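Local coordinates for NIF3-related protein (Bacillus cereus, PDB 2GX8) that is of uncertain function but binds a pair of zinc ions in a conserved Nif3-family dimetal site and carries an additional, possibly regulatory, domain, at residues 141-155 and 310-324. Residues are numbered along the deposited sequence; the frame is centred on the assembly and turned at random.
Sequences LAEALGLQNTEVLAP and VAVLGGDGNKYINQA
The backbone carbonyl oxygen of L153 accepts two side-chain donors, the amide of Q323 and the ammonium group of K327. Q323 NE2 meets L153 O at 3.1 Å in the carbonyl plane, the N-H pointing at the oxygen with an angle of 153°, and the oxygen lies almost exactly in the plane of the Q323 amide. This fit depends on a bend in the glutamine chain: chi2 of 61° brings NE2 round to L153 O, and NE2 also packs on P155 CD. Q323 CG lies 3.1 Å from L153 O as well.

One residue along, A154 CB approaches the Y320 ring obliquely, 3.6 Å from CD2. The L153 side chain packs between A311 of strand 306-313 and A324 of helix 321-326. With CG anti to the backbone N (chi1 171°), its CD1 lies 3.8 Å from A324 CA and also touches A311 CB, whereas CD2 touches L313 CD1, the two side chains crossing at about a right angle.

V310 and V312 extend the packing to the last turns of helix 137-145 and to L147, just past its Schellman turn. Both methyls of L147 press on V310 CB from one side, CD2 at 3.7 Å. V312 receives L145 and L141, and L141 CD1 also lies 3.6 Å from G314 CA, where the glycine lets the leucine come close to the main chain. G146, with positive phi, closes the helix in the Schellman motif.

Strand 306-313 is therefore packed against leucines from both arms of 141-155, and G314 lies about 6 Å from a bound zinc ion. The buried core is almost wholly apolar, and directional bonding between the two segments is concentrated at the L153 carbonyl, where the nearby lysine probably polarises the C=O group.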
# COMPACT_ATOMS: atom_id res chain seq x y z
N LEU C 141 14.58 25.06 -26.30
CA LEU C 141 13.58 26.09 -26.02
C LEU C 141 14.21 27.35 -25.45
O LEU C 141 13.73 28.45 -25.72
CB LEU C 141 12.49 25.57 -25.07
CG LEU C 141 11.51 24.52 -25.56
CD1 LEU C 141 10.82 23.90 -24.34
CD2 LEU C 141 10.49 25.05 -26.57
N ALA C 142 15.25 27.21 -24.62
CA ALA C 142 15.97 28.39 -24.11
C ALA C 142 16.62 29.16 -25.24
O ALA C 142 16.50 30.38 -25.27
CB ALA C 142 17.01 28.00 -23.08
N GLU C 143 17.31 28.47 -26.15
CA GLU C 143 17.95 29.12 -27.31
C GLU C 143 16.90 29.84 -28.10
O GLU C 143 17.05 30.99 -28.43
CB GLU C 143 18.56 28.10 -28.27
CG GLU C 143 19.68 27.20 -27.74
CD GLU C 143 20.01 26.01 -28.70
OE1 GLU C 143 19.81 26.15 -29.94
OE2 GLU C 143 20.47 24.93 -28.20
N ALA C 144 15.81 29.13 -28.41
CA ALA C 144 14.71 29.67 -29.22
C ALA C 144 14.19 30.99 -28.65
O ALA C 144 13.86 31.91 -29.40
CB ALA C 144 13.59 28.64 -29.31
N LEU C 145 14.14 31.05 -27.32
CA LEU C 145 13.72 32.25 -26.60
C LEU C 145 14.80 33.34 -26.46
O LEU C 145 14.50 34.46 -26.07
CB LEU C 145 13.22 31.86 -25.21
CG LEU C 145 11.92 31.07 -25.13
CD1 LEU C 145 11.67 30.73 -23.67
CD2 LEU C 145 10.72 31.79 -25.77
N GLY C 146 16.06 33.02 -26.77
CA GLY C 146 17.15 33.97 -26.61
C GLY C 146 17.60 34.13 -25.16
O GLY C 146 18.09 35.19 -24.77
N LEU C 147 17.45 33.09 -24.35
CA LEU C 147 17.87 33.16 -22.96
C LEU C 147 19.38 32.94 -22.82
O LEU C 147 19.96 32.06 -23.48
CB LEU C 147 17.12 32.13 -22.10
CG LEU C 147 15.61 32.14 -21.93
CD1 LEU C 147 15.30 31.33 -20.70
CD2 LEU C 147 15.02 33.54 -21.76
N GLN C 148 19.98 33.73 -21.94
CA GLN C 148 21.42 33.69 -21.65
C GLN C 148 21.72 33.23 -20.22
O GLN C 148 20.86 33.30 -19.34
CB GLN C 148 22.00 35.05 -21.90
CG GLN C 148 21.85 35.42 -23.34
CD GLN C 148 21.77 36.89 -23.53
OE1 GLN C 148 22.44 37.66 -22.84
NE2 GLN C 148 20.94 37.31 -24.48
N ASN C 149 22.95 32.76 -20.01
CA ASN C 149 23.40 32.29 -18.70
C ASN C 149 22.41 31.32 -18.08
O ASN C 149 21.95 31.53 -16.95
CB ASN C 149 23.65 33.48 -17.74
CG ASN C 149 24.73 34.41 -18.23
OD1 ASN C 149 24.65 35.63 -18.05
ND2 ASN C 149 25.75 33.84 -18.88
N THR C 150 22.07 30.26 -18.81
CA THR C 150 21.09 29.30 -18.31
C THR C 150 21.66 28.30 -17.31
O THR C 150 22.86 27.99 -17.33
CB THR C 150 20.33 28.56 -19.43
OG1 THR C 150 21.24 27.81 -20.24
CG2 THR C 150 19.55 29.52 -20.29
N GLU C 151 20.78 27.84 -16.42
CA GLU C 151 21.06 26.83 -15.41
C GLU C 151 19.93 25.81 -15.42
O GLU C 151 18.86 26.11 -15.87
CB GLU C 151 20.99 27.45 -14.03
CG GLU C 151 22.04 28.41 -13.65
CD GLU C 151 21.86 28.79 -12.18
OE1 GLU C 151 20.88 28.31 -11.57
OE2 GLU C 151 22.70 29.57 -11.65
N VAL C 152 20.16 24.62 -14.90
CA VAL C 152 19.09 23.63 -14.81
C VAL C 152 18.01 24.21 -13.88
O VAL C 152 18.33 24.88 -12.88
CB VAL C 152 19.61 22.24 -14.28
CG1 VAL C 152 18.46 21.34 -13.91
CG2 VAL C 152 20.50 21.54 -15.31
N LEU C 153 16.75 24.01 -14.22
CA LEU C 153 15.69 24.57 -13.39
C LEU C 153 15.42 23.66 -12.18
O LEU C 153 15.45 24.13 -11.04
CB LEU C 153 14.40 24.78 -14.21
CG LEU C 153 13.15 25.16 -13.41
CD1 LEU C 153 13.30 26.59 -12.87
CD2 LEU C 153 11.94 25.04 -14.29
N ALA C 154 15.14 22.38 -12.45
CA ALA C 154 14.84 21.43 -11.39
C ALA C 154 15.78 20.25 -11.57
O ALA C 154 15.58 19.46 -12.54
CB ALA C 154 13.39 20.94 -11.48
N PRO C 155 16.78 20.13 -10.69
CA PRO C 155 17.78 19.07 -10.70
C PRO C 155 17.10 17.71 -10.47
O PRO C 155 16.33 17.56 -9.47
CB PRO C 155 18.65 19.43 -9.49
CG PRO C 155 18.44 20.91 -9.30
CD PRO C 155 17.00 21.08 -9.59
N VAL C 310 13.66 34.33 -16.91
CA VAL C 310 12.67 33.42 -17.40
C VAL C 310 13.02 31.96 -17.14
O VAL C 310 14.15 31.53 -17.36
CB VAL C 310 12.59 33.58 -18.94
CG1 VAL C 310 11.59 32.61 -19.56
CG2 VAL C 310 12.28 35.02 -19.34
N ALA C 311 12.03 31.20 -16.69
CA ALA C 311 12.16 29.76 -16.50
C ALA C 311 11.37 29.09 -17.63
O ALA C 311 10.31 29.55 -18.00
CB ALA C 311 11.62 29.34 -15.12
N VAL C 312 11.91 28.04 -18.23
CA VAL C 312 11.12 27.28 -19.24
C VAL C 312 11.22 25.79 -19.01
O VAL C 312 12.26 25.31 -18.64
CB VAL C 312 11.47 27.65 -20.72
CG1 VAL C 312 12.98 27.67 -20.95
CG2 VAL C 312 10.76 26.72 -21.70
N LEU C 313 10.13 25.08 -19.20
CA LEU C 313 10.16 23.64 -19.06
C LEU C 313 9.15 23.10 -20.08
O LEU C 313 7.94 23.26 -19.91
CB LEU C 313 9.82 23.26 -17.62
CG LEU C 313 10.02 21.80 -17.19
CD1 LEU C 313 10.06 21.74 -15.70
CD2 LEU C 313 8.96 20.87 -17.69
N GLY C 314 9.64 22.47 -21.14
CA GLY C 314 8.72 22.00 -22.18
C GLY C 314 7.87 20.88 -21.62
O GLY C 314 8.37 20.10 -20.82
N GLY C 315 6.60 20.79 -22.02
CA GLY C 315 5.76 19.69 -21.52
C GLY C 315 4.96 20.12 -20.30
O GLY C 315 4.74 21.32 -20.12
N ASP C 316 4.52 19.15 -19.48
CA ASP C 316 3.79 19.41 -18.24
C ASP C 316 4.74 19.85 -17.10
O ASP C 316 5.44 19.01 -16.49
CB ASP C 316 2.97 18.17 -17.81
CG ASP C 316 2.14 18.40 -16.52
OD1 ASP C 316 1.42 17.47 -16.05
OD2 ASP C 316 2.19 19.52 -15.95
N GLY C 317 4.75 21.15 -16.81
CA GLY C 317 5.60 21.65 -15.73
C GLY C 317 4.88 22.25 -14.52
O GLY C 317 5.46 23.06 -13.79
N ASN C 318 3.63 21.85 -14.34
CA ASN C 318 2.82 22.22 -13.19
C ASN C 318 3.52 21.99 -11.86
O ASN C 318 3.35 22.74 -10.91
CB ASN C 318 1.60 21.32 -13.19
CG ASN C 318 0.57 21.75 -14.20
OD1 ASN C 318 -0.01 22.82 -14.09
ND2 ASN C 318 0.28 20.87 -15.16
N LYS C 319 4.31 20.92 -11.79
CA LYS C 319 5.00 20.56 -10.56
C LYS C 319 6.21 21.42 -10.16
O LYS C 319 6.71 21.29 -9.05
CB LYS C 319 5.38 19.07 -10.60
CG LYS C 319 4.17 18.15 -10.47
CD LYS C 319 4.59 16.73 -10.06
CE LYS C 319 3.37 15.91 -9.59
NZ LYS C 319 3.75 14.56 -8.98
N TYR C 320 6.66 22.30 -11.05
CA TYR C 320 7.86 23.10 -10.80
C TYR C 320 7.68 24.58 -10.62
O TYR C 320 8.62 25.34 -10.77
CB TYR C 320 8.89 22.81 -11.87
CG TYR C 320 9.14 21.32 -11.89
CD1 TYR C 320 8.58 20.53 -12.87
CD2 TYR C 320 9.86 20.71 -10.88
CE1 TYR C 320 8.78 19.12 -12.87
CE2 TYR C 320 10.07 19.34 -10.85
CZ TYR C 320 9.52 18.54 -11.85
OH TYR C 320 9.73 17.16 -11.82
N ILE C 321 6.47 25.00 -10.28
CA ILE C 321 6.25 26.41 -10.04
C ILE C 321 7.01 26.93 -8.80
O ILE C 321 7.41 28.09 -8.78
CB ILE C 321 4.73 26.77 -10.00
CG1 ILE C 321 4.06 26.17 -8.78
CG2 ILE C 321 4.04 26.30 -11.30
CD1 ILE C 321 2.70 26.75 -8.47
N ASN C 322 7.20 26.09 -7.78
CA ASN C 322 7.88 26.52 -6.57
C ASN C 322 9.35 26.68 -6.80
O ASN C 322 9.96 27.62 -6.28
CB ASN C 322 7.60 25.57 -5.40
CG ASN C 322 6.24 25.81 -4.80
OD1 ASN C 322 5.27 25.17 -5.19
ND2 ASN C 322 6.13 26.81 -3.92
N GLN C 323 9.89 25.78 -7.61
CA GLN C 323 11.28 25.81 -7.99
C GLN C 323 11.55 27.06 -8.80
O GLN C 323 12.44 27.84 -8.49
CB GLN C 323 11.63 24.53 -8.76
CG GLN C 323 13.12 24.27 -8.98
CD GLN C 323 14.01 24.12 -7.69
OE1 GLN C 323 13.54 24.14 -6.55
NE2 GLN C 323 15.31 23.97 -7.91
N ALA C 324 10.74 27.27 -9.82
CA ALA C 324 10.83 28.46 -10.69
C ALA C 324 10.86 29.77 -9.91
O ALA C 324 11.66 30.64 -10.22
CB ALA C 324 9.70 28.46 -11.71